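Side-chain contacts in HIT domain-containing protein (Sulfolobus tokodaii, PDB 2EO4), which probably binds nucleotides as a zinc-containing histidine triad protein and may have adenylylsulfatase activity: residues I25-P30 / H35-P40; V31-T36 / K122-L127. One frame throughout, in Å; residues are numbered along the deposited sequence.

Overall arrangement
Both contacts belong to one connection of the histidine triad fold, the loop between strands 22-26 and 36-40 of the antiparallel sheet. Interaction 1 pairs those strands and carries the pairing on into the loop at Asp27; interaction 2 takes up the chain at Val31 and holds the turn at 32-35 against helix 122-143, which follows much later in sequence. Their centres lie about 9 Å apart. His35 and Thr36 belong to the segments of both, one water is common to them, and Tyr125 OH probably donates a hydrogen bond to Lys28 O, tying the two contacts together. The hairpin's strands lie in the sheet, while its loop is joined to the C-terminal helix.

Interaction 1 (I25-P30 / H35-P40); sequences ILDKYP and HTLVIP
Asp27 lies across the imidazole of His35, and this contact shows how a hairpin can go on pairing after its strands have ended. The Asp27 CB sits over the ring face in a CH-pi contact, 3.8 Å from the His35 ring centroid. On the same residue OD2 rests above the ring near its rim, 3.2 Å from His35 CE1, the carboxylate and ring planes being 35° apart. His35 CG is anti to the backbone N (chi1 -176°), which swings the ring beneath Asp27, while Pro30 CB packs on His35 CB at 3.6 Å.

Backbone and water hydrogen bonds position these groups. Asp27 N donates almost straight to His35 O at 2.9 Å, and a water donates to both that oxygen and Asp27 O. The other carboxylate oxygen, Asp27 OD1, accepts from Tyr29 N at 2.7 Å, an Asx turn that holds the carboxylate's rotation. Further along, Ile25 and Leu37 form a hydrogen-bonded antiparallel pair, with both N-H...O bonds 2.8 Å long between Ile25 N and Leu37 O and between Leu37 N and Ile25 O. Leu26 and Thr36 make the adjacent non-hydrogen-bonded pair, Leu26 CD2 packing by Thr36 OG1, whose polar partner is Gly34 O.

On the sheet face of Ile25 and Leu37, Ile25 CD1 meets Ile39 CD1, and Phe3 and Ile6 of helix 2-7 cover the cluster. Ile39 also touches His96, the predicted nucleotidylated histidine, while His35 ND1 accepts from Val31 N and its NE2 bonds His98 ND1. This is a beta hairpin lining the histidine triad site of a HIT fold.

Interaction 2 (V31-T36 / K122-L127); sequences VSLGHT and KEYYEL
The hydroxyl of Tyr124 takes part in two hydrogen bonds, accepting from Gly34 N and donating to a water. The first bond, from Gly34 N to Tyr124 OH, is 3.0 Å long with an N-H...O angle of 164°. The second is shorter, 2.6 Å from Tyr124 OH to the water, which lies in the plane of the phenol ring. That water also bridges to the loop at His35 O, so the phenol reaches the loop both directly and through one solvent molecule.

With its CG anti to the backbone N (chi1 163°), Tyr124 extends from helix 122-143 and meets the loop with the outer end of its ring. Leu33 approaches the ring edge, in its plane, with Leu33 CD1 4.0 Å from Tyr124 CE1. On the helix side, Tyr124 CD2 stands 3.6 Å above the ring plane of Tyr125, over its centre, and that neighbour's OH has partners of its own in Lys28 O and Gln120 N.

What presents the amide is a type II turn from Ser32 to His35, closed by His35 N to Ser32 O at 3.0 Å. Gly34 takes the third position with a positive phi of 94°, a conformation that a side chain would crowd against the preceding carbonyl. Around the turn, Val31 N donates to His35 ND1 at 3.0 Å, close to the ring plane, and Ser32 OG bonds to Pro101 O beyond the loop.

The outcome is a beta turn whose central amide is hydrogen-bonded to a tyrosine of the C-terminal helix, joining that helix to the hairpin loop of the HIT fold.

Interaction 1 (I25-P30 / H35-P40)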
loop_
_atom_site.group_PDB
_atom_site.type_symbol
_atom_site.label_atom_id
_atom_site.label_comp_id
_atom_site.label_asym_id
_atom_site.label_seq_id
_atom_site.Cartn_x
_atom_site.Cartn_y
_atom_site.Cartn_z
ATOM N N ILE A 25 0.977 -13.942 6.534
ATOM C CA ILE A 25 0.022 -14.950 6.975
ATOM C C ILE A 25 -1.233 -14.923 6.115
ATOM O O ILE A 25 -1.685 -13.855 5.714
ATOM C CB ILE A 25 -0.369 -14.671 8.439
ATOM C CG1 ILE A 25 0.888 -14.704 9.315
ATOM C CG2 ILE A 25 -1.405 -15.681 8.919
ATOM C CD1 ILE A 25 0.776 -13.871 10.575
ATOM N N LEU A 26 -1.797 -16.092 5.829
ATOM C CA LEU A 26 -3.020 -16.135 5.035
ATOM C C LEU A 26 -4.141 -15.480 5.832
ATOM O O LEU A 26 -4.245 -15.676 7.046
ATOM C CB LEU A 26 -3.418 -17.583 4.711
ATOM C CG LEU A 26 -2.548 -18.351 3.714
ATOM C CD1 LEU A 26 -3.065 -19.779 3.576
ATOM C CD2 LEU A 26 -2.572 -17.649 2.370
ATOM N N ASP A 27 -4.966 -14.690 5.151
ATOM C CA ASP A 27 -6.092 -14.029 5.807
ATOM C C ASP A 27 -7.096 -15.124 6.156
ATOM O O ASP A 27 -7.388 -15.988 5.324
ATOM C CB ASP A 27 -6.733 -13.013 4.854
ATOM C CG ASP A 27 -7.748 -12.115 5.550
ATOM O OD1 ASP A 27 -8.724 -12.640 6.124
ATOM O OD2 ASP A 27 -7.567 -10.882 5.521
ATOM N N LYS A 28 -7.613 -15.104 7.381
ATOM C CA LYS A 28 -8.576 -16.121 7.801
ATOM C C LYS A 28 -9.926 -16.004 7.087
ATOM O O LYS A 28 -10.604 -17.005 6.876
ATOM C CB LYS A 28 -8.789 -16.062 9.319
ATOM C CG LYS A 28 -9.775 -17.108 9.845
ATOM C CD LYS A 28 -9.885 -17.069 11.367
ATOM C CE LYS A 28 -10.911 -18.080 11.865
ATOM N NZ LYS A 28 -11.017 -18.116 13.352
ATOM N N TYR A 29 -10.313 -14.785 6.720
ATOM C CA TYR A 29 -11.582 -14.549 6.025
ATOM C C TYR A 29 -11.234 -13.829 4.720
ATOM O O TYR A 29 -11.613 -12.675 4.510
ATOM C CB TYR A 29 -12.486 -13.661 6.886
ATOM C CG TYR A 29 -12.698 -14.170 8.301
ATOM C CD1 TYR A 29 -13.691 -15.105 8.588
ATOM C CD2 TYR A 29 -11.906 -13.707 9.351
ATOM C CE1 TYR A 29 -13.891 -15.565 9.891
ATOM C CE2 TYR A 29 -12.098 -14.158 10.655
ATOM C CZ TYR A 29 -13.093 -15.084 10.917
ATOM O OH TYR A 29 -13.296 -15.513 12.212
ATOM N N PRO A 30 -10.523 -14.518 3.816
ATOM C CA PRO A 30 -10.082 -13.979 2.523
ATOM C C PRO A 30 -11.111 -13.366 1.587
ATOM O O PRO A 30 -12.185 -13.923 1.367
ATOM C CB PRO A 30 -9.372 -15.169 1.883
ATOM C CG PRO A 30 -10.158 -16.321 2.385
ATOM C CD PRO A 30 -10.330 -15.979 3.851
ATOM N N HIS A 35 -5.535 -14.419 -0.507
ATOM C CA HIS A 35 -5.469 -13.163 0.245
ATOM C C HIS A 35 -4.510 -13.369 1.419
ATOM O O HIS A 35 -4.706 -14.259 2.249
ATOM C CB HIS A 35 -6.877 -12.799 0.740
ATOM C CG HIS A 35 -6.968 -11.481 1.448
ATOM N ND1 HIS A 35 -8.168 -10.960 1.882
ATOM C CD2 HIS A 35 -6.016 -10.593 1.824
ATOM C CE1 HIS A 35 -7.953 -9.810 2.496
ATOM N NE2 HIS A 35 -6.655 -9.564 2.476
ATOM N N THR A 36 -3.475 -12.537 1.479
ATOM C CA THR A 36 -2.452 -12.640 2.512
ATOM C C THR A 36 -2.152 -11.301 3.171
ATOM O O THR A 36 -2.347 -10.244 2.570
ATOM C CB THR A 36 -1.150 -13.202 1.897
ATOM O OG1 THR A 36 -1.391 -14.538 1.449
ATOM C CG2 THR A 36 -0.002 -13.199 2.909
ATOM N N LEU A 37 -1.687 -11.357 4.415
ATOM C CA LEU A 37 -1.343 -10.158 5.164
ATOM C C LEU A 37 0.149 -10.195 5.481
ATOM O O LEU A 37 0.655 -11.198 5.975
ATOM C CB LEU A 37 -2.149 -10.112 6.461
ATOM C CG LEU A 37 -3.630 -10.400 6.203
ATOM C CD1 LEU A 37 -4.347 -10.728 7.487
ATOM C CD2 LEU A 37 -4.251 -9.200 5.500
ATOM N N VAL A 38 0.850 -9.108 5.175
ATOM C CA VAL A 38 2.279 -9.028 5.450
ATOM C C VAL A 38 2.416 -8.111 6.648
ATOM O O VAL A 38 1.884 -6.999 6.654
ATOM C CB VAL A 38 3.061 -8.439 4.262
ATOM C CG1 VAL A 38 4.551 -8.415 4.588
ATOM C CG2 VAL A 38 2.806 -9.270 3.012
ATOM N N ILE A 39 3.126 -8.572 7.667
ATOM C CA ILE A 39 3.261 -7.777 8.872
ATOM C C ILE A 39 4.643 -7.736 9.496
ATOM O O ILE A 39 5.438 -8.669 9.350
ATOM C CB ILE A 39 2.337 -8.313 9.990
ATOM C CG1 ILE A 39 2.816 -9.705 10.420
ATOM C CG2 ILE A 39 0.901 -8.408 9.500
ATOM C CD1 ILE A 39 2.121 -10.259 11.647
ATOM N N PRO A 40 4.954 -6.624 10.178
ATOM C CA PRO A 40 6.247 -6.512 10.848
ATOM C C PRO A 40 5.913 -7.283 12.128
ATOM O O PRO A 40 4.759 -7.241 12.577
ATOM C CB PRO A 40 6.372 -5.016 11.137
ATOM C CG PRO A 40 5.481 -4.373 10.107
ATOM C CD PRO A 40 4.302 -5.309 10.075
HETATM O O HOH W 1 -6.341 -16.509 2.629
#

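Interaction 2 (V31-T36 / K122-L127)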
loop_
_atom_site.group_PDB
_atom_site.type_symbol
_atom_site.label_atom_id
_atom_site.label_comp_id
_atom_site.label_asym_id
_atom_site.label_seq_id
_atom_site.Cartn_x
_atom_site.Cartn_y
_atom_site.Cartn_z
ATOM N N VAL A 31 -10.755 -12.211 1.034
ATOM C CA VAL A 31 -11.601 -11.508 0.077
ATOM C C VAL A 31 -11.526 -12.275 -1.239
ATOM O O VAL A 31 -12.502 -12.362 -1.985
ATOM C CB VAL A 31 -11.098 -10.065 -0.146
ATOM C CG1 VAL A 31 -11.739 -9.466 -1.390
ATOM C CG2 VAL A 31 -11.419 -9.219 1.074
ATOM N N SER A 32 -10.348 -12.821 -1.519
ATOM C CA SER A 32 -10.130 -13.598 -2.731
ATOM C C SER A 32 -9.131 -14.702 -2.416
ATOM O O SER A 32 -8.440 -14.661 -1.394
ATOM C CB SER A 32 -9.594 -12.710 -3.860
ATOM O OG SER A 32 -8.258 -12.309 -3.610
ATOM N N LEU A 33 -9.058 -15.692 -3.295
ATOM C CA LEU A 33 -8.157 -16.816 -3.103
ATOM C C LEU A 33 -6.695 -16.380 -2.993
ATOM O O LEU A 33 -6.159 -15.739 -3.896
ATOM C CB LEU A 33 -8.320 -17.803 -4.264
ATOM C CG LEU A 33 -7.494 -19.084 -4.180
ATOM C CD1 LEU A 33 -8.423 -20.294 -4.098
ATOM C CD2 LEU A 33 -6.596 -19.180 -5.398
ATOM N N GLY A 34 -6.057 -16.727 -1.877
ATOM C CA GLY A 34 -4.663 -16.363 -1.683
ATOM C C GLY A 34 -4.445 -15.062 -0.924
ATOM O O GLY A 34 -3.303 -14.650 -0.726
ATOM N N HIS A 35 -5.535 -14.419 -0.507
ATOM C CA HIS A 35 -5.469 -13.163 0.245
ATOM C C HIS A 35 -4.510 -13.369 1.419
ATOM O O HIS A 35 -4.706 -14.259 2.249
ATOM C CB HIS A 35 -6.877 -12.799 0.740
ATOM C CG HIS A 35 -6.968 -11.481 1.448
ATOM N ND1 HIS A 35 -8.168 -10.960 1.882
ATOM C CD2 HIS A 35 -6.016 -10.593 1.824
ATOM C CE1 HIS A 35 -7.953 -9.810 2.496
ATOM N NE2 HIS A 35 -6.655 -9.564 2.476
ATOM N N THR A 36 -3.475 -12.537 1.479
ATOM C CA THR A 36 -2.452 -12.640 2.512
ATOM C C THR A 36 -2.152 -11.301 3.171
ATOM O O THR A 36 -2.347 -10.244 2.570
ATOM C CB THR A 36 -1.150 -13.202 1.897
ATOM O OG1 THR A 36 -1.391 -14.538 1.449
ATOM C CG2 THR A 36 -0.002 -13.199 2.909
ATOM N N LYS A 122 -10.462 -26.177 6.178
ATOM C CA LYS A 122 -9.052 -26.393 6.488
ATOM C C LYS A 122 -8.195 -26.641 5.249
ATOM O O LYS A 122 -7.078 -26.129 5.144
ATOM C CB LYS A 122 -8.899 -27.576 7.449
ATOM C CG LYS A 122 -7.454 -27.878 7.825
ATOM C CD LYS A 122 -7.335 -29.133 8.677
ATOM C CE LYS A 122 -8.081 -28.994 9.995
ATOM N NZ LYS A 122 -7.969 -30.233 10.822
ATOM N N GLU A 123 -8.721 -27.425 4.316
ATOM C CA GLU A 123 -8.009 -27.763 3.087
ATOM C C GLU A 123 -7.495 -26.546 2.317
ATOM O O GLU A 123 -6.411 -26.587 1.730
ATOM C CB GLU A 123 -8.915 -28.600 2.181
ATOM C CG GLU A 123 -9.256 -29.988 2.729
ATOM C CD GLU A 123 -9.913 -29.953 4.102
ATOM O OE1 GLU A 123 -10.930 -29.243 4.268
ATOM O OE2 GLU A 123 -9.413 -30.644 5.015
ATOM N N TYR A 124 -8.275 -25.469 2.314
ATOM C CA TYR A 124 -7.891 -24.241 1.620
ATOM C C TYR A 124 -6.582 -23.670 2.156
ATOM O O TYR A 124 -5.665 -23.363 1.394
ATOM C CB TYR A 124 -8.990 -23.184 1.773
ATOM C CG TYR A 124 -8.541 -21.771 1.448
ATOM C CD1 TYR A 124 -8.546 -21.296 0.138
ATOM C CD2 TYR A 124 -8.091 -20.918 2.457
ATOM C CE1 TYR A 124 -8.114 -20.003 -0.163
ATOM C CE2 TYR A 124 -7.651 -19.622 2.167
ATOM C CZ TYR A 124 -7.668 -19.174 0.856
ATOM O OH TYR A 124 -7.244 -17.898 0.565
ATOM N N TYR A 125 -6.506 -23.522 3.475
ATOM C CA TYR A 125 -5.320 -22.963 4.118
ATOM C C TYR A 125 -4.084 -23.832 3.934
ATOM O O TYR A 125 -2.987 -23.323 3.705
ATOM C CB TYR A 125 -5.585 -22.757 5.610
ATOM C CG TYR A 125 -6.776 -21.866 5.883
ATOM C CD1 TYR A 125 -6.666 -20.477 5.810
ATOM C CD2 TYR A 125 -8.028 -22.415 6.155
ATOM C CE1 TYR A 125 -7.782 -19.656 5.998
ATOM C CE2 TYR A 125 -9.146 -21.608 6.342
ATOM C CZ TYR A 125 -9.018 -20.233 6.260
ATOM O OH TYR A 125 -10.131 -19.439 6.418
ATOM N N GLU A 126 -4.260 -25.143 4.030
ATOM C CA GLU A 126 -3.132 -26.051 3.884
ATOM C C GLU A 126 -2.561 -26.007 2.468
ATOM O O GLU A 126 -1.348 -25.919 2.287
ATOM C CB GLU A 126 -3.561 -27.475 4.251
ATOM C CG GLU A 126 -4.152 -27.573 5.649
ATOM C CD GLU A 126 -4.535 -28.988 6.030
ATOM O OE1 GLU A 126 -5.184 -29.667 5.206
ATOM O OE2 GLU A 126 -4.197 -29.413 7.156
ATOM N N LEU A 127 -3.433 -26.049 1.469
ATOM C CA LEU A 127 -2.988 -26.017 0.081
ATOM C C LEU A 127 -2.364 -24.681 -0.311
ATOM O O LEU A 127 -1.280 -24.641 -0.896
ATOM C CB LEU A 127 -4.153 -26.323 -0.860
ATOM C CG LEU A 127 -3.805 -26.289 -2.351
ATOM C CD1 LEU A 127 -2.695 -27.290 -2.644
ATOM C CD2 LEU A 127 -5.043 -26.602 -3.172
HETATM O O HOH W 1 -6.341 -16.509 2.629
#